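Local coordinates for flagellar protein FliT (Bordetella bronchiseptica, PDB 3H3M) that probably serves as an export chaperone of the flagellar type III secretion system, as FliT proteins of other bacteria do for the filament cap protein, at residues 35-46 against 91-99. Numbering follows the deposited sequence.
Sequences LAAANASNWDLV and VRDLALPQL
Val91 of helix 72-105 packs against Leu35, its CG2 lying 3.7 Å from the backbone N of Leu35. Both of its methyls border Ala38, CG2 at 4.0 Å from CB. CG1 also meets CG1 of Val46 (4.3 Å), so one valine touches both helix 20-39 and helix 43-63. Leu35 and Leu94 cross at about a right angle, their CD1 atoms 3.7 Å apart; CG of Leu35, anti to the backbone N (chi1 -170°), carries the end of the side chain toward helix 72-105, where Leu35 also packs on Asn87 and Ala90. The outer end of the Trp43 indole meets Ala95, CZ3 to CB at 3.5 Å, and Ser41 C sits over one ring face.

Gln98 NE2 approaches CZ2 of Trp43 at the ring edge (3.6 Å), ring and amide planes 65° apart. The same NE2 donates to Leu94 O (3.0 Å) from above the carbonyl plane, off the lone pairs, which helps keep the amide beside the indole. No hydrogen bond links the segments.

Helix 20-39 ends in a Schellman motif with Ser41 at C-prime, and Asn42 N-caps helix 43-63 through OD1 and Leu45 N. In the second subunit, Leu99 packs on Trp43 and Ala95, and Leu96 on Val46. The axes of segments 35-39 and 91-99 run nearly parallel, 27° apart and 9.2 Å at closest approach. A helical hairpin of helices 20-39 and 43-63, with helix 72-105 packed along it, makes a three-helix all-alpha bundle.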
ATOM      1  N   LEU A  35      -5.380  -5.734  -7.105  1.00  2.00           N
ATOM      2  CA  LEU A  35      -6.634  -6.158  -6.428  1.00  2.00           C
ATOM      3  C   LEU A  35      -7.413  -7.224  -7.210  1.00  2.00           C
ATOM      4  O   LEU A  35      -7.847  -8.180  -6.610  1.00  2.46           O
ATOM      5  CB  LEU A  35      -7.548  -4.981  -6.137  1.00  2.00           C
ATOM      6  CG  LEU A  35      -8.760  -5.240  -5.231  1.00  2.51           C
ATOM      7  CD1 LEU A  35      -8.404  -6.125  -4.025  1.00  4.08           C
ATOM      8  CD2 LEU A  35      -9.406  -3.907  -4.779  1.00  2.00           C
ATOM      9  N   ALA A  36      -7.574  -7.047  -8.523  1.00  2.08           N
ATOM     10  CA  ALA A  36      -8.219  -8.057  -9.358  1.00  3.34           C
ATOM     11  C   ALA A  36      -7.505  -9.435  -9.323  1.00  3.65           C
ATOM     12  O   ALA A  36      -8.154 -10.451  -9.179  1.00  5.41           O
ATOM     13  CB  ALA A  36      -8.395  -7.539 -10.849  1.00  2.52           C
ATOM     14  N   ALA A  37      -6.191  -9.469  -9.474  1.00  3.16           N
ATOM     15  CA  ALA A  37      -5.419 -10.691  -9.267  1.00  2.61           C
ATOM     16  C   ALA A  37      -5.595 -11.322  -7.876  1.00  2.46           C
ATOM     17  O   ALA A  37      -5.759 -12.527  -7.740  1.00  3.49           O
ATOM     18  CB  ALA A  37      -3.907 -10.402  -9.510  1.00  2.03           C
ATOM     19  N   ALA A  38      -5.454 -10.529  -6.838  1.00  2.00           N
ATOM     20  CA  ALA A  38      -5.684 -11.000  -5.465  1.00  2.00           C
ATOM     21  C   ALA A  38      -7.090 -11.611  -5.305  1.00  2.00           C
ATOM     22  O   ALA A  38      -7.280 -12.662  -4.700  1.00  2.26           O
ATOM     23  CB  ALA A  38      -5.518  -9.842  -4.506  1.00  2.00           C
ATOM     24  N   ASN A  39      -8.074 -10.922  -5.836  1.00  2.00           N
ATOM     25  CA  ASN A  39      -9.410 -11.437  -5.923  1.00  2.00           C
ATOM     26  C   ASN A  39      -9.492 -12.875  -6.524  1.00  2.00           C
ATOM     27  O   ASN A  39     -10.334 -13.668  -6.102  1.00  2.00           O
ATOM     28  CB  ASN A  39     -10.293 -10.465  -6.737  1.00  2.00           C
ATOM     29  CG  ASN A  39     -11.775 -10.697  -6.500  1.00  3.44           C
ATOM     30  OD1 ASN A  39     -12.147 -11.595  -5.738  1.00  2.07           O
ATOM     31  ND2 ASN A  39     -12.636  -9.874  -7.135  1.00  4.74           N
ATOM     32  N   ALA A  40      -8.625 -13.173  -7.495  1.00  2.00           N
ATOM     33  CA  ALA A  40      -8.649 -14.429  -8.238  1.00  2.00           C
ATOM     34  C   ALA A  40      -7.613 -15.349  -7.638  1.00  2.00           C
ATOM     35  O   ALA A  40      -7.301 -16.358  -8.240  1.00  2.00           O
ATOM     36  CB  ALA A  40      -8.305 -14.207  -9.745  1.00  2.00           C
ATOM     37  N   SER A  41      -7.048 -14.966  -6.505  1.00  2.00           N
ATOM     38  CA  SER A  41      -5.983 -15.732  -5.851  1.00  2.59           C
ATOM     39  C   SER A  41      -4.750 -15.965  -6.717  1.00  2.59           C
ATOM     40  O   SER A  41      -4.094 -16.989  -6.615  1.00  3.04           O
ATOM     41  CB  SER A  41      -6.519 -17.073  -5.307  1.00  3.39           C
ATOM     42  OG  SER A  41      -7.518 -16.867  -4.284  1.00  3.87           O
ATOM     43  N   ASN A  42      -4.413 -14.995  -7.544  1.00  2.51           N
ATOM     44  CA  ASN A  42      -3.288 -15.165  -8.449  1.00  2.95           C
ATOM     45  C   ASN A  42      -2.181 -14.377  -7.812  1.00  2.68           C
ATOM     46  O   ASN A  42      -1.919 -13.212  -8.118  1.00  3.49           O
ATOM     47  CB  ASN A  42      -3.614 -14.719  -9.881  1.00  2.32           C
ATOM     48  CG  ASN A  42      -2.620 -15.235 -10.886  1.00  3.80           C
ATOM     49  OD1 ASN A  42      -1.413 -15.345 -10.589  1.00  4.46           O
ATOM     50  ND2 ASN A  42      -3.101 -15.546 -12.111  1.00  3.89           N
ATOM     51  N   TRP A  43      -1.569 -15.034  -6.858  1.00  2.25           N
ATOM     52  CA  TRP A  43      -0.554 -14.408  -6.038  1.00  2.00           C
ATOM     53  C   TRP A  43       0.634 -14.012  -6.878  1.00  2.00           C
ATOM     54  O   TRP A  43       1.137 -12.926  -6.721  1.00  2.00           O
ATOM     55  CB  TRP A  43      -0.200 -15.336  -4.879  1.00  2.00           C
ATOM     56  CG  TRP A  43      -1.466 -15.838  -4.223  1.00  2.00           C
ATOM     57  CD1 TRP A  43      -1.876 -17.129  -4.089  1.00  2.55           C
ATOM     58  CD2 TRP A  43      -2.516 -15.031  -3.665  1.00  2.00           C
ATOM     59  NE1 TRP A  43      -3.091 -17.177  -3.456  1.00  2.00           N
ATOM     60  CE2 TRP A  43      -3.507 -15.905  -3.191  1.00  2.00           C
ATOM     61  CE3 TRP A  43      -2.698 -13.667  -3.520  1.00  2.00           C
ATOM     62  CZ2 TRP A  43      -4.645 -15.468  -2.564  1.00  2.00           C
ATOM     63  CZ3 TRP A  43      -3.856 -13.228  -2.940  1.00  3.70           C
ATOM     64  CH2 TRP A  43      -4.818 -14.135  -2.457  1.00  2.22           C
ATOM     65  N   ASP A  44       0.976 -14.830  -7.852  1.00  2.00           N
ATOM     66  CA  ASP A  44       2.161 -14.605  -8.699  1.00  2.00           C
ATOM     67  C   ASP A  44       1.998 -13.435  -9.671  1.00  2.00           C
ATOM     68  O   ASP A  44       2.973 -12.744  -9.979  1.00  2.00           O
ATOM     69  CB  ASP A  44       2.549 -15.889  -9.468  1.00  2.00           C
ATOM     70  CG  ASP A  44       3.394 -16.835  -8.626  1.00  3.01           C
ATOM     71  OD1 ASP A  44       4.084 -16.338  -7.682  1.00  6.28           O
ATOM     72  OD2 ASP A  44       3.374 -18.061  -8.874  1.00  4.28           O
ATOM     73  N   LEU A  45       0.775 -13.197 -10.104  1.00  2.00           N
ATOM     74  CA  LEU A  45       0.455 -12.033 -10.877  1.00  2.00           C
ATOM     75  C   LEU A  45       0.552 -10.812  -9.996  1.00  2.00           C
ATOM     76  O   LEU A  45       1.206  -9.807 -10.359  1.00  2.08           O
ATOM     77  CB  LEU A  45      -0.952 -12.163 -11.522  1.00  2.00           C
ATOM     78  CG  LEU A  45      -1.444 -10.988 -12.349  1.00  2.00           C
ATOM     79  CD1 LEU A  45      -0.372 -10.448 -13.344  1.00  2.00           C
ATOM     80  CD2 LEU A  45      -2.740 -11.405 -13.026  1.00  2.00           C
ATOM     81  N   VAL A  46      -0.028 -10.887  -8.803  1.00  2.00           N
ATOM     82  CA  VAL A  46       0.024  -9.738  -7.892  1.00  2.00           C
ATOM     83  C   VAL A  46       1.478  -9.324  -7.738  1.00  2.00           C
ATOM     84  O   VAL A  46       1.798  -8.137  -7.869  1.00  2.00           O
ATOM     85  CB  VAL A  46      -0.572 -10.058  -6.510  1.00  2.00           C
ATOM     86  CG1 VAL A  46      -0.252  -8.960  -5.542  1.00  2.00           C
ATOM     87  CG2 VAL A  46      -2.079 -10.296  -6.621  1.00  2.00           C
ATOM     88  N   VAL A  91      -5.938  -5.956  -0.935  1.00  5.62           N
ATOM     89  CA  VAL A  91      -5.051  -7.084  -1.335  1.00  6.59           C
ATOM     90  C   VAL A  91      -4.611  -7.891  -0.112  1.00  6.92           C
ATOM     91  O   VAL A  91      -4.721  -9.114  -0.060  1.00  7.11           O
ATOM     92  CB  VAL A  91      -3.765  -6.616  -2.176  1.00  7.05           C
ATOM     93  CG1 VAL A  91      -2.751  -7.751  -2.272  1.00  8.60           C
ATOM     94  CG2 VAL A  91      -4.133  -6.139  -3.656  1.00  4.86           C
ATOM     95  N   ARG A  92      -4.129  -7.188   0.881  1.00  6.74           N
ATOM     96  CA  ARG A  92      -3.699  -7.810   2.100  1.00  7.05           C
ATOM     97  C   ARG A  92      -4.858  -8.577   2.751  1.00  7.16           C
ATOM     98  O   ARG A  92      -4.682  -9.671   3.288  1.00  7.07           O
ATOM     99  CB  ARG A  92      -3.261  -6.687   2.996  1.00  7.61           C
ATOM    100  CG  ARG A  92      -2.461  -7.020   4.182  1.00  9.85           C
ATOM    101  CD  ARG A  92      -1.570  -5.824   4.482  1.00 10.19           C
ATOM    102  NE  ARG A  92      -2.394  -4.701   4.842  1.00 14.06           N
ATOM    103  CZ  ARG A  92      -2.138  -3.419   4.558  1.00 18.07           C
ATOM    104  NH1 ARG A  92      -1.040  -3.069   3.869  1.00 16.67           N
ATOM    105  NH2 ARG A  92      -2.995  -2.480   4.994  1.00 16.74           N
ATOM    106  N   ASP A  93      -6.050  -7.994   2.714  1.00  6.85           N
ATOM    107  CA  ASP A  93      -7.202  -8.560   3.406  1.00  6.68           C
ATOM    108  C   ASP A  93      -7.768  -9.768   2.645  1.00  6.38           C
ATOM    109  O   ASP A  93      -8.627 -10.469   3.161  1.00  6.78           O
ATOM    110  CB  ASP A  93      -8.315  -7.509   3.565  1.00  7.44           C
ATOM    111  CG  ASP A  93      -8.123  -6.587   4.794  1.00  9.60           C
ATOM    112  OD1 ASP A  93      -7.168  -6.812   5.564  1.00 15.92           O
ATOM    113  OD2 ASP A  93      -8.924  -5.638   4.981  1.00  8.25           O
ATOM    114  N   LEU A  94      -7.334  -9.975   1.402  1.00  5.65           N
ATOM    115  CA  LEU A  94      -7.750 -11.153   0.643  1.00  5.32           C
ATOM    116  C   LEU A  94      -6.779 -12.293   0.868  1.00  4.57           C
ATOM    117  O   LEU A  94      -7.185 -13.436   1.035  1.00  3.95           O
ATOM    118  CB  LEU A  94      -7.897 -10.820  -0.865  1.00  5.09           C
ATOM    119  CG  LEU A  94      -9.135  -9.970  -1.120  1.00  4.42           C
ATOM    120  CD1 LEU A  94      -9.142  -9.373  -2.491  1.00  5.58           C
ATOM    121  CD2 LEU A  94     -10.341 -10.792  -0.915  1.00  2.14           C
ATOM    122  N   ALA A  95      -5.501 -11.934   0.930  1.00  4.97           N
ATOM    123  CA  ALA A  95      -4.393 -12.881   0.940  1.00  5.64           C
ATOM    124  C   ALA A  95      -4.063 -13.420   2.318  1.00  5.80           C
ATOM    125  O   ALA A  95      -3.839 -14.623   2.519  1.00  6.39           O
ATOM    126  CB  ALA A  95      -3.120 -12.208   0.303  1.00  4.83           C
ATOM    127  N   LEU A  96      -4.001 -12.526   3.277  1.00  6.11           N
ATOM    128  CA  LEU A  96      -3.409 -12.899   4.542  1.00  6.89           C
ATOM    129  C   LEU A  96      -4.270 -13.886   5.326  1.00  7.12           C
ATOM    130  O   LEU A  96      -3.712 -14.741   6.055  1.00  7.44           O
ATOM    131  CB  LEU A  96      -3.008 -11.649   5.371  1.00  7.37           C
ATOM    132  CG  LEU A  96      -1.817 -10.767   4.875  1.00  7.02           C
ATOM    133  CD1 LEU A  96      -1.409  -9.788   5.943  1.00  5.48           C
ATOM    134  CD2 LEU A  96      -0.613 -11.612   4.388  1.00  5.25           C
ATOM    135  N   PRO A  97      -5.611 -13.813   5.194  1.00  6.85           N
ATOM    136  CA  PRO A  97      -6.343 -14.832   5.967  1.00  6.97           C
ATOM    137  C   PRO A  97      -6.081 -16.230   5.414  1.00  7.32           C
ATOM    138  O   PRO A  97      -5.963 -17.183   6.162  1.00  7.22           O
ATOM    139  CB  PRO A  97      -7.797 -14.402   5.817  1.00  6.44           C
ATOM    140  CG  PRO A  97      -7.726 -12.970   5.488  1.00  6.24           C
ATOM    141  CD  PRO A  97      -6.533 -12.824   4.625  1.00  6.96           C
ATOM    142  N   GLN A  98      -5.896 -16.329   4.104  1.00  8.09           N
ATOM    143  CA  GLN A  98      -5.489 -17.607   3.491  1.00  7.98           C
ATOM    144  C   GLN A  98      -4.081 -18.048   3.887  1.00  7.11           C
ATOM    145  O   GLN A  98      -3.830 -19.234   4.091  1.00  6.72           O
ATOM    146  CB  GLN A  98      -5.567 -17.526   1.969  1.00  8.21           C
ATOM    147  CG  GLN A  98      -6.963 -17.271   1.449  1.00 11.73           C
ATOM    148  CD  GLN A  98      -6.999 -17.090  -0.087  1.00 16.04           C
ATOM    149  OE1 GLN A  98      -6.565 -17.985  -0.865  1.00 14.09           O
ATOM    150  NE2 GLN A  98      -7.542 -15.933  -0.527  1.00 15.67           N
ATOM    151  N   LEU A  99      -3.156 -17.098   3.960  1.00  6.44           N
ATOM    152  CA  LEU A  99      -1.779 -17.416   4.366  1.00  5.76           C
ATOM    153  C   LEU A  99      -1.771 -17.907   5.795  1.00  5.51           C
ATOM    154  O   LEU A  99      -1.276 -18.994   6.047  1.00  5.74           O
ATOM    155  CB  LEU A  99      -0.895 -16.181   4.241  1.00  5.25           C
ATOM    156  CG  LEU A  99       0.592 -16.344   4.467  1.00  4.50           C
ATOM    157  CD1 LEU A  99       1.139 -17.759   4.093  1.00  2.00           C
ATOM    158  CD2 LEU A  99       1.235 -15.214   3.668  1.00  2.00           C
TER